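Local atomic coordinates of 2,4-dihydroxyhept-2-ene-1,7-dioic acid aldolase (Kordia algicida OT-1, PDB entry 6BDE), a protein that binds heme and, as a member of the H-NOX family, probably senses nitric oxide for signalling. Residues 6-11 against 71-76; 35-40 against 45-50; 40-45 against 111-116. The protein carries 1 engineered substitution. One frame throughout, in Å; residues are numbered along the deposited sequence.

The three contacts all lie in the heme-binding H-NOX fold, but differ in place and chemistry. Contact 1 is a surface contact between helix 3-17 and helix 63-81. It rests on one weak bond between a glutamate and a histidine. Contact 2 is partly buried. It ties the loop before helix 45-59 to that helix by a very short tyrosine-glutamate bond. Contact 3 is again at the surface. It joins the same loop to the turn after helix 99-110 by a salt bridge and a water, and it reaches the heme. Contacts 2 and 3 share Ile40 and Phe45. Phe6 of segment 6-11 packs against Tyr37 and Met48 of contact 2 and Tyr43 of contact 3.

Contact 1 of 3, residues 6-11 against 71-76; sequences FTEFLD and GEHFFS. Engineered in segment 71-76: Gly71 (natural residue Ala).
His73 NE2 donates a weak hydrogen bond to Glu8 OE1 at 3.3 Å, with an N-H...O angle of 150°. The bond joins two helices of the H-NOX fold, 3-17 and 63-81. Glu8 OE1 lies at the edge of the imidazole, near its plane, and the carboxylate is turned 39° from the ring. The two side chains cross at about a right angle. Both residues point their CB atoms toward the opposite helix. Glu8 CG lies anti to the carbonyl carbon (chi1 -67°), and a bend at chi2 goes with the carboxylate meeting the ring edge at NE2. His73 takes the other course, with its CG anti to the backbone N. The chain of Glu8 also touches Tyr70 and Val77 of helix 63-81. Phe74 starts off to one side, but its ring comes nearer, CE1 of Phe74 lying 4.5 Å from CG of Glu8. On helix 3-17, Phe9 turns away from this contact and packs on Met48, Leu52 and Leu55 of helix 45-59. Gly71, at the glycine hinge of the family, is an engineered residue, alanine in nature. Behind the histidine ring, the backbone of His73 is tied within its own helix: Ser76 OG donates to His73 O at 2.6 Å, in the carbonyl plane.

Contact 2 of 3, residues 35-40 against 45-50; sequences GVYTSI and FSEMLQ
Tyr37 and Glu47 both set CG beside the backbone N and anti to the carbonyl carbon, with chi1 of -55° and -85°. Both CB atoms point toward the opposite segment, and Glu47 runs extended beyond CG, which carries its carboxylate out to the tyrosine hydroxyl. Tyr37 OH donates a very short hydrogen bond to Glu47 OE1 at 2.5 Å. Glu47 OE1 comes to the ring edge, near its plane, 3.1 Å from Tyr37 CE1. The carboxylate is turned 52° from the ring. The side chains run past each other in opposite directions. Glu47 is buried, and OE1 has a second partner in Ser33 OG, so two hydroxyls hold this oxygen. Ser33 OG also receives Gly35 N, which ties the start of the segment to the same group. A phenylalanine in place of Tyr37 would lose the hydroxyl and is likely to leave the buried Glu47 OE1 without one of its two partners. In the H-NOX fold this bond fastens the loop that follows helix 19-27 to the early part of helix 45-59. The Tyr37 ring stacks on Phe6 and touches Thr7 and Leu10 of helix 3-17, while Tyr43 of the loop meets it edge-to-face.

Contact 3 of 3, residues 40-45 against 111-116; sequences IGTYRF and YPDAEL. With HEM (protoporphyrin IX containing Fe), chain B.
Arg44 and Glu115 form a salt bridge, with NH1 of Arg44 3.1 Å from OE2 of Glu115. The N-H...O angle is 141°. OE2 uses its syn lone pair and lies in the guanidinium plane, and the two flat groups are nearly coplanar, 15° apart. Arg44 starts off away from the other segment, but bends at chi2 and chi3 bring its end back. The other oxygen, Glu115 OE1, accepts a hydrogen bond from a water at 2.9 Å. That water takes Phe45 N at 3.0 Å and donates weakly to Tyr43 O. OE1 also has a long, weak ion pair with Arg137. The backbone of Glu115 serves the heme: its N donates to O1A of a propionate at 2.9 Å, almost straight at 172°. This belongs to the propionate side of the H-NOX pocket, where Tyr133, Ser135 and Arg137 of the family's Tyr-x-Ser-x-Arg motif also bond to the heme. Segment 111-116 follows helix 99-110, which carries the axial iron ligand His104, and it opens with a type I turn from Tyr111 to Ala114. Beyond the polar groups, Thr42 OG1 packs on Asp113 CB at 3.8 Å, while its hydrogen bond is with Lys2 NZ. Leu116 CD2 lies 3.6 Å from heme C1A. The heme methyl CMA lies obliquely off the Tyr111 ring, 4.0 Å from Tyr111 CE2.

Contact 1 of 3, residues 6-11 against 71-76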
loop_
_atom_site.group_PDB
_atom_site.type_symbol
_atom_site.label_atom_id
_atom_site.label_comp_id
_atom_site.label_asym_id
_atom_site.label_seq_id
_atom_site.Cartn_x
_atom_site.Cartn_y
_atom_site.Cartn_z
ATOM N N PHE A 6 1.338 11.316 -0.541
ATOM C CA PHE A 6 2.362 12.086 0.158
ATOM C C PHE A 6 1.822 12.668 1.460
ATOM O O PHE A 6 2.473 12.580 2.507
ATOM C CB PHE A 6 2.888 13.203 -0.746
ATOM C CG PHE A 6 3.829 12.729 -1.816
ATOM C CD1 PHE A 6 5.181 12.581 -1.553
ATOM C CD2 PHE A 6 3.362 12.441 -3.088
ATOM C CE1 PHE A 6 6.050 12.150 -2.540
ATOM C CE2 PHE A 6 4.225 12.010 -4.078
ATOM C CZ PHE A 6 5.571 11.863 -3.803
ATOM N N THR A 7 0.629 13.267 1.411
ATOM C CA THR A 7 0.091 13.945 2.587
ATOM C C THR A 7 -0.200 12.963 3.717
ATOM O O THR A 7 0.123 13.232 4.880
ATOM C CB THR A 7 -1.173 14.722 2.215
ATOM O OG1 THR A 7 -2.154 13.822 1.684
ATOM C CG2 THR A 7 -0.856 15.792 1.179
ATOM N N GLU A 8 -0.810 11.820 3.395
ATOM C CA GLU A 8 -1.096 10.823 4.422
ATOM C C GLU A 8 0.181 10.203 4.973
ATOM O O GLU A 8 0.233 9.844 6.155
ATOM C CB GLU A 8 -2.012 9.735 3.863
ATOM C CG GLU A 8 -3.413 10.215 3.512
ATOM C CD GLU A 8 -4.251 10.536 4.735
ATOM O OE1 GLU A 8 -3.919 10.043 5.834
ATOM O OE2 GLU A 8 -5.244 11.279 4.597
ATOM N N PHE A 9 1.214 10.071 4.139
ATOM C CA PHE A 9 2.476 9.500 4.599
ATOM C C PHE A 9 3.164 10.425 5.594
ATOM O O PHE A 9 3.558 9.996 6.685
ATOM C CB PHE A 9 3.387 9.215 3.403
ATOM C CG PHE A 9 4.804 8.879 3.781
ATOM C CD1 PHE A 9 5.116 7.648 4.334
ATOM C CD2 PHE A 9 5.825 9.793 3.574
ATOM C CE1 PHE A 9 6.420 7.336 4.680
ATOM C CE2 PHE A 9 7.130 9.487 3.918
ATOM C CZ PHE A 9 7.428 8.257 4.471
ATOM N N LEU A 10 3.314 11.703 5.237
ATOM C CA LEU A 10 3.964 12.642 6.143
ATOM C C LEU A 10 3.137 12.873 7.401
ATOM O O LEU A 10 3.697 13.166 8.462
ATOM C CB LEU A 10 4.238 13.961 5.424
ATOM C CG LEU A 10 5.154 13.855 4.200
ATOM C CD1 LEU A 10 5.290 15.203 3.512
ATOM C CD2 LEU A 10 6.518 13.301 4.593
ATOM N N ASP A 11 1.811 12.749 7.304
ATOM C CA ASP A 11 0.983 12.764 8.507
ATOM C C ASP A 11 1.349 11.611 9.431
ATOM O O ASP A 11 1.446 11.788 10.651
ATOM C CB ASP A 11 -0.498 12.693 8.130
ATOM C CG ASP A 11 -1.063 14.039 7.722
ATOM O OD1 ASP A 11 -0.350 15.053 7.867
ATOM O OD2 ASP A 11 -2.221 14.082 7.255
ATOM N N GLY A 71 0.829 1.159 4.573
ATOM C CA GLY A 71 -0.231 0.478 3.846
ATOM C C GLY A 71 -1.403 0.107 4.733
ATOM O O GLY A 71 -2.562 0.199 4.319
ATOM N N GLU A 72 -1.121 -0.315 5.967
ATOM C CA GLU A 72 -2.199 -0.593 6.908
ATOM C C GLU A 72 -2.948 0.682 7.274
ATOM O O GLU A 72 -4.178 0.670 7.406
ATOM C CB GLU A 72 -1.643 -1.272 8.159
ATOM C CG GLU A 72 -1.034 -2.639 7.896
ATOM C CD GLU A 72 -0.805 -3.436 9.164
ATOM O OE1 GLU A 72 -0.751 -2.828 10.254
ATOM O OE2 GLU A 72 -0.681 -4.676 9.070
ATOM N N HIS A 73 -2.225 1.795 7.430
ATOM C CA HIS A 73 -2.879 3.059 7.751
ATOM C C HIS A 73 -3.713 3.564 6.581
ATOM O O HIS A 73 -4.781 4.156 6.783
ATOM C CB HIS A 73 -1.839 4.105 8.152
ATOM C CG HIS A 73 -2.371 5.504 8.178
ATOM N ND1 HIS A 73 -3.235 5.955 9.153
ATOM C CD2 HIS A 73 -2.166 6.552 7.344
ATOM C CE1 HIS A 73 -3.536 7.220 8.921
ATOM N NE2 HIS A 73 -2.902 7.606 7.829
ATOM N N PHE A 74 -3.247 3.341 5.350
ATOM C CA PHE A 74 -3.970 3.846 4.188
ATOM C C PHE A 74 -5.299 3.136 3.975
ATOM O O PHE A 74 -6.184 3.694 3.317
ATOM C CB PHE A 74 -3.112 3.727 2.928
ATOM C CG PHE A 74 -3.614 4.554 1.778
ATOM C CD1 PHE A 74 -3.446 5.930 1.770
ATOM C CD2 PHE A 74 -4.266 3.959 0.711
ATOM C CE1 PHE A 74 -3.912 6.694 0.718
ATOM C CE2 PHE A 74 -4.734 4.718 -0.346
ATOM C CZ PHE A 74 -4.557 6.088 -0.342
ATOM N N PHE A 75 -5.463 1.924 4.510
ATOM C CA PHE A 75 -6.754 1.251 4.404
ATOM C C PHE A 75 -7.836 2.027 5.140
ATOM O O PHE A 75 -8.988 2.078 4.693
ATOM C CB PHE A 75 -6.655 -0.176 4.941
ATOM C CG PHE A 75 -7.862 -1.020 4.641
ATOM C CD1 PHE A 75 -7.915 -1.792 3.492
ATOM C CD2 PHE A 75 -8.945 -1.041 5.506
ATOM C CE1 PHE A 75 -9.025 -2.569 3.212
ATOM C CE2 PHE A 75 -10.056 -1.815 5.232
ATOM C CZ PHE A 75 -10.096 -2.580 4.083
ATOM N N SER A 76 -7.486 2.640 6.274
ATOM C CA SER A 76 -8.446 3.473 6.989
ATOM C C SER A 76 -8.823 4.707 6.181
ATOM O O SER A 76 -9.959 5.185 6.277
ATOM C CB SER A 76 -7.883 3.877 8.352
ATOM O OG SER A 76 -6.819 4.801 8.210
#

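Contact 2 of 3, residues 35-40 against 45-50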
loop_
_atom_site.group_PDB
_atom_site.type_symbol
_atom_site.label_atom_id
_atom_site.label_comp_id
_atom_site.label_asym_id
_atom_site.label_seq_id
_atom_site.Cartn_x
_atom_site.Cartn_y
_atom_site.Cartn_z
ATOM N N GLY A 35 8.690 19.678 -0.665
ATOM C CA GLY A 35 7.977 19.190 0.497
ATOM C C GLY A 35 6.555 19.674 0.662
ATOM O O GLY A 35 5.943 19.394 1.699
ATOM N N VAL A 36 6.003 20.385 -0.316
ATOM C CA VAL A 36 4.640 20.902 -0.240
ATOM C C VAL A 36 3.783 20.129 -1.232
ATOM O O VAL A 36 4.025 20.177 -2.445
ATOM C CB VAL A 36 4.586 22.410 -0.515
ATOM C CG1 VAL A 36 3.289 22.995 0.023
ATOM C CG2 VAL A 36 5.789 23.104 0.104
ATOM N N TYR A 37 2.772 19.431 -0.717
ATOM C CA TYR A 37 1.924 18.570 -1.523
ATOM C C TYR A 37 0.459 18.919 -1.312
ATOM O O TYR A 37 0.049 19.332 -0.223
ATOM C CB TYR A 37 2.140 17.091 -1.183
ATOM C CG TYR A 37 3.575 16.643 -1.284
ATOM C CD1 TYR A 37 4.139 16.333 -2.512
ATOM C CD2 TYR A 37 4.368 16.531 -0.150
ATOM C CE1 TYR A 37 5.451 15.922 -2.609
ATOM C CE2 TYR A 37 5.684 16.121 -0.236
ATOM C CZ TYR A 37 6.221 15.818 -1.468
ATOM O OH TYR A 37 7.532 15.409 -1.560
ATOM N N THR A 38 -0.325 18.740 -2.371
ATOM C CA THR A 38 -1.774 18.829 -2.315
ATOM C C THR A 38 -2.368 17.489 -2.730
ATOM O O THR A 38 -1.764 16.741 -3.504
ATOM C CB THR A 38 -2.311 19.940 -3.221
ATOM O OG1 THR A 38 -3.742 19.869 -3.266
ATOM C CG2 THR A 38 -1.761 19.792 -4.630
ATOM N N SER A 39 -3.570 17.203 -2.217
ATOM C CA SER A 39 -4.164 15.878 -2.384
ATOM C C SER A 39 -4.356 15.518 -3.852
ATOM O O SER A 39 -4.194 14.354 -4.237
ATOM C CB SER A 39 -5.502 15.806 -1.650
ATOM O OG SER A 39 -5.322 15.900 -0.250
ATOM N N ILE A 40 -4.714 16.492 -4.683
ATOM C CA ILE A 40 -5.025 16.217 -6.081
ATOM C C ILE A 40 -3.803 16.487 -6.947
ATOM O O ILE A 40 -3.878 16.433 -8.179
ATOM C CB ILE A 40 -6.234 17.045 -6.549
ATOM C CG1 ILE A 40 -5.860 18.526 -6.639
ATOM C CG2 ILE A 40 -7.413 16.832 -5.612
ATOM C CD1 ILE A 40 -6.653 19.290 -7.677
ATOM N N PHE A 45 7.463 9.800 -8.286
ATOM C CA PHE A 45 7.679 8.834 -7.214
ATOM C C PHE A 45 9.081 8.947 -6.632
ATOM O O PHE A 45 9.304 8.571 -5.475
ATOM C CB PHE A 45 7.433 7.412 -7.720
ATOM C CG PHE A 45 7.798 6.347 -6.725
ATOM C CD1 PHE A 45 6.977 6.084 -5.641
ATOM C CD2 PHE A 45 8.969 5.620 -6.865
ATOM C CE1 PHE A 45 7.313 5.108 -4.721
ATOM C CE2 PHE A 45 9.310 4.643 -5.949
ATOM C CZ PHE A 45 8.481 4.388 -4.874
ATOM N N SER A 46 10.037 9.460 -7.414
ATOM C CA SER A 46 11.397 9.635 -6.911
ATOM C C SER A 46 11.428 10.529 -5.679
ATOM O O SER A 46 12.340 10.418 -4.853
ATOM C CB SER A 46 12.291 10.210 -8.008
ATOM O OG SER A 46 11.805 11.463 -8.455
ATOM N N GLU A 47 10.444 11.419 -5.542
ATOM C CA GLU A 47 10.329 12.219 -4.329
ATOM C C GLU A 47 9.987 11.341 -3.132
ATOM O O GLU A 47 10.606 11.453 -2.066
ATOM C CB GLU A 47 9.273 13.307 -4.522
ATOM C CG GLU A 47 9.789 14.567 -5.194
ATOM C CD GLU A 47 8.887 15.756 -4.947
ATOM O OE1 GLU A 47 8.228 15.781 -3.888
ATOM O OE2 GLU A 47 8.839 16.668 -5.800
ATOM N N MET A 48 9.003 10.450 -3.295
ATOM C CA MET A 48 8.613 9.557 -2.208
ATOM C C MET A 48 9.732 8.582 -1.863
ATOM O O MET A 48 9.943 8.263 -0.687
ATOM C CB MET A 48 7.337 8.805 -2.589
ATOM C CG MET A 48 6.935 7.697 -1.625
ATOM S SD MET A 48 6.726 8.274 0.070
ATOM C CE MET A 48 5.142 9.101 -0.049
ATOM N N LEU A 49 10.458 8.098 -2.874
ATOM C CA LEU A 49 11.574 7.193 -2.614
ATOM C C LEU A 49 12.646 7.871 -1.772
ATOM O O LEU A 49 13.240 7.244 -0.886
ATOM C CB LEU A 49 12.159 6.689 -3.934
ATOM C CG LEU A 49 13.291 5.665 -3.829
ATOM C CD1 LEU A 49 12.839 4.440 -3.051
ATOM C CD2 LEU A 49 13.789 5.270 -5.212
ATOM N N GLN A 50 12.906 9.156 -2.030
ATOM C CA GLN A 50 13.842 9.907 -1.199
ATOM C C GLN A 50 13.337 10.007 0.234
ATOM O O GLN A 50 14.099 9.823 1.189
ATOM C CB GLN A 50 14.062 11.303 -1.782
ATOM C CG GLN A 50 14.882 11.340 -3.056
ATOM C CD GLN A 50 15.190 12.757 -3.496
ATOM O OE1 GLN A 50 16.031 13.434 -2.906
ATOM N NE2 GLN A 50 14.502 13.217 -4.536
#

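Contact 3 of 3, residues 40-45 against 111-116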
loop_
_atom_site.group_PDB
_atom_site.type_symbol
_atom_site.label_atom_id
_atom_site.label_comp_id
_atom_site.label_asym_id
_atom_site.label_seq_id
_atom_site.Cartn_x
_atom_site.Cartn_y
_atom_site.Cartn_z
ATOM N N ILE A 40 -4.714 16.492 -4.683
ATOM C CA ILE A 40 -5.025 16.217 -6.081
ATOM C C ILE A 40 -3.803 16.487 -6.947
ATOM O O ILE A 40 -3.878 16.433 -8.179
ATOM C CB ILE A 40 -6.234 17.045 -6.549
ATOM C CG1 ILE A 40 -5.860 18.526 -6.639
ATOM C CG2 ILE A 40 -7.413 16.832 -5.612
ATOM C CD1 ILE A 40 -6.653 19.290 -7.677
ATOM N N GLY A 41 -2.670 16.771 -6.313
ATOM C CA GLY A 41 -1.448 16.974 -7.057
ATOM C C GLY A 41 -0.862 15.672 -7.571
ATOM O O GLY A 41 -1.180 14.578 -7.106
ATOM N N THR A 42 0.018 15.805 -8.560
ATOM C CA THR A 42 0.706 14.667 -9.157
ATOM C C THR A 42 2.201 14.929 -9.096
ATOM O O THR A 42 2.678 15.935 -9.628
ATOM C CB THR A 42 0.258 14.440 -10.603
ATOM O OG1 THR A 42 -1.146 14.155 -10.628
ATOM C CG2 THR A 42 1.015 13.272 -11.206
ATOM N N TYR A 43 2.935 14.024 -8.452
ATOM C CA TYR A 43 4.351 14.213 -8.180
ATOM C C TYR A 43 5.126 12.958 -8.553
ATOM O O TYR A 43 4.582 11.850 -8.560
ATOM C CB TYR A 43 4.590 14.556 -6.704
ATOM C CG TYR A 43 3.702 15.667 -6.190
ATOM C CD1 TYR A 43 2.441 15.395 -5.673
ATOM C CD2 TYR A 43 4.123 16.988 -6.231
ATOM C CE1 TYR A 43 1.628 16.409 -5.207
ATOM C CE2 TYR A 43 3.317 18.009 -5.767
ATOM C CZ TYR A 43 2.070 17.713 -5.257
ATOM O OH TYR A 43 1.267 18.729 -4.795
ATOM N N ARG A 44 6.407 13.149 -8.861
ATOM C CA ARG A 44 7.274 12.035 -9.213
ATOM C C ARG A 44 7.464 11.109 -8.018
ATOM O O ARG A 44 7.611 11.561 -6.880
ATOM C CB ARG A 44 8.631 12.549 -9.694
ATOM C CG ARG A 44 8.601 13.270 -11.035
ATOM C CD ARG A 44 7.614 12.627 -11.992
ATOM N NE ARG A 44 6.392 13.414 -12.123
ATOM C CZ ARG A 44 5.181 12.890 -12.282
ATOM N NH1 ARG A 44 5.027 11.574 -12.329
ATOM N NH2 ARG A 44 4.123 13.682 -12.394
ATOM N N PHE A 45 7.463 9.800 -8.286
ATOM C CA PHE A 45 7.679 8.834 -7.214
ATOM C C PHE A 45 9.081 8.947 -6.632
ATOM O O PHE A 45 9.304 8.571 -5.475
ATOM C CB PHE A 45 7.433 7.412 -7.720
ATOM C CG PHE A 45 7.798 6.347 -6.725
ATOM C CD1 PHE A 45 6.977 6.084 -5.641
ATOM C CD2 PHE A 45 8.969 5.620 -6.865
ATOM C CE1 PHE A 45 7.313 5.108 -4.721
ATOM C CE2 PHE A 45 9.310 4.643 -5.949
ATOM C CZ PHE A 45 8.481 4.388 -4.874
ATOM N N TYR A 111 -8.626 9.492 -10.213
ATOM C CA TYR A 111 -7.396 10.181 -10.601
ATOM C C TYR A 111 -6.965 9.681 -11.972
ATOM O O TYR A 111 -6.320 8.623 -12.074
ATOM C CB TYR A 111 -6.293 9.945 -9.569
ATOM C CG TYR A 111 -6.690 10.311 -8.151
ATOM C CD1 TYR A 111 -6.875 11.636 -7.782
ATOM C CD2 TYR A 111 -6.883 9.330 -7.187
ATOM C CE1 TYR A 111 -7.240 11.977 -6.494
ATOM C CE2 TYR A 111 -7.249 9.661 -5.893
ATOM C CZ TYR A 111 -7.427 10.987 -5.553
ATOM O OH TYR A 111 -7.791 11.324 -4.269
ATOM N N PRO A 112 -7.303 10.388 -13.054
ATOM C CA PRO A 112 -6.851 9.948 -14.384
ATOM C C PRO A 112 -5.342 9.913 -14.523
ATOM O O PRO A 112 -4.831 9.165 -15.364
ATOM C CB PRO A 112 -7.482 10.979 -15.333
ATOM C CG PRO A 112 -7.819 12.154 -14.462
ATOM C CD PRO A 112 -8.161 11.581 -13.124
ATOM N N ASP A 113 -4.614 10.685 -13.721
ATOM C CA ASP A 113 -3.160 10.669 -13.722
ATOM C C ASP A 113 -2.581 9.645 -12.753
ATOM O O ASP A 113 -1.385 9.705 -12.450
ATOM C CB ASP A 113 -2.617 12.059 -13.384
ATOM C CG ASP A 113 -2.953 13.090 -14.441
ATOM O OD1 ASP A 113 -3.276 12.693 -15.580
ATOM O OD2 ASP A 113 -2.897 14.298 -14.132
ATOM N N ALA A 114 -3.397 8.715 -12.261
ATOM C CA ALA A 114 -2.916 7.737 -11.296
ATOM C C ALA A 114 -1.875 6.825 -11.928
ATOM O O ALA A 114 -1.973 6.457 -13.103
ATOM C CB ALA A 114 -4.077 6.906 -10.751
ATOM N N GLU A 115 -0.867 6.467 -11.139
ATOM C CA GLU A 115 0.168 5.520 -11.544
ATOM C C GLU A 115 0.047 4.319 -10.613
ATOM O O GLU A 115 0.469 4.373 -9.452
ATOM C CB GLU A 115 1.549 6.165 -11.494
ATOM C CG GLU A 115 1.703 7.305 -12.493
ATOM C CD GLU A 115 3.042 8.008 -12.393
ATOM O OE1 GLU A 115 4.038 7.346 -12.038
ATOM O OE2 GLU A 115 3.095 9.225 -12.672
ATOM N N LEU A 116 -0.541 3.242 -11.124
ATOM C CA LEU A 116 -0.959 2.107 -10.325
ATOM C C LEU A 116 -0.175 0.855 -10.704
ATOM O O LEU A 116 0.325 0.747 -11.827
ATOM C CB LEU A 116 -2.460 1.850 -10.513
ATOM C CG LEU A 116 -3.364 3.034 -10.166
ATOM C CD1 LEU A 116 -4.731 2.876 -10.810
ATOM C CD2 LEU A 116 -3.491 3.180 -8.658
HETATM C CHA HEM B . -1.414 3.005 -5.385
HETATM C CHB HEM B . -6.660 4.007 -4.407
HETATM C CHC HEM B . -7.378 -1.221 -2.815
HETATM C CHD HEM B . -2.060 -2.163 -3.560
HETATM C C1A HEM B . -3.041 3.427 -5.104
HETATM C C2A HEM B . -3.147 4.837 -5.153
HETATM C C3A HEM B . -4.440 5.076 -4.913
HETATM C C4A HEM B . -5.008 3.799 -4.732
HETATM C CMA HEM B . -5.143 6.430 -4.855
HETATM C CAA HEM B . -2.047 5.856 -5.446
HETATM C CBA HEM B . -1.994 6.069 -6.962
HETATM C CGA HEM B . -1.011 7.176 -7.334
HETATM O O1A HEM B . -0.984 7.619 -8.513
HETATM O O2A HEM B . -0.229 7.650 -6.468
HETATM C C1B HEM B . -7.128 2.524 -3.840
HETATM C C2B HEM B . -8.498 2.392 -3.146
HETATM C C3B HEM B . -8.616 1.024 -2.763
HETATM C C4B HEM B . -7.342 0.386 -3.234
HETATM C CMB HEM B . -9.522 3.507 -2.928
HETATM C CAB HEM B . -9.777 0.335 -2.053
HETATM C CBB HEM B . -10.991 0.369 -2.563
HETATM C C1C HEM B . -5.731 -1.663 -2.963
HETATM C C2C HEM B . -5.482 -2.882 -2.295
HETATM C C3C HEM B . -4.170 -3.108 -2.483
HETATM C C4C HEM B . -3.725 -2.016 -3.252
HETATM C CMC HEM B . -6.480 -3.752 -1.535
HETATM C CAC HEM B . -3.346 -4.292 -1.987
HETATM C CBC HEM B . -3.019 -5.253 -2.823
HETATM C C1D HEM B . -1.663 -0.631 -4.105
HETATM C C2D HEM B . -0.160 -0.479 -4.101
HETATM C C3D HEM B . 0.072 0.843 -4.566
HETATM C C4D HEM B . -1.321 1.455 -4.834
HETATM C CMD HEM B . 0.889 -1.517 -3.707
HETATM C CAD HEM B . 1.431 1.515 -4.762
HETATM C CBD HEM B . 1.665 1.866 -6.227
HETATM C CGD HEM B . 2.498 0.765 -6.875
HETATM O O1D HEM B . 2.665 -0.326 -6.270
HETATM O O2D HEM B . 3.007 0.952 -8.011
HETATM N NA HEM B . -4.171 2.673 -4.768
HETATM N NB HEM B . -6.288 1.232 -3.854
HETATM N NC HEM B . -4.647 -1.001 -3.551
HETATM N ND HEM B . -2.508 0.540 -4.470
HETATM FE FE HEM B . -4.516 0.683 -4.656
HETATM O O HOH W 1 5.667 9.277 -10.568
#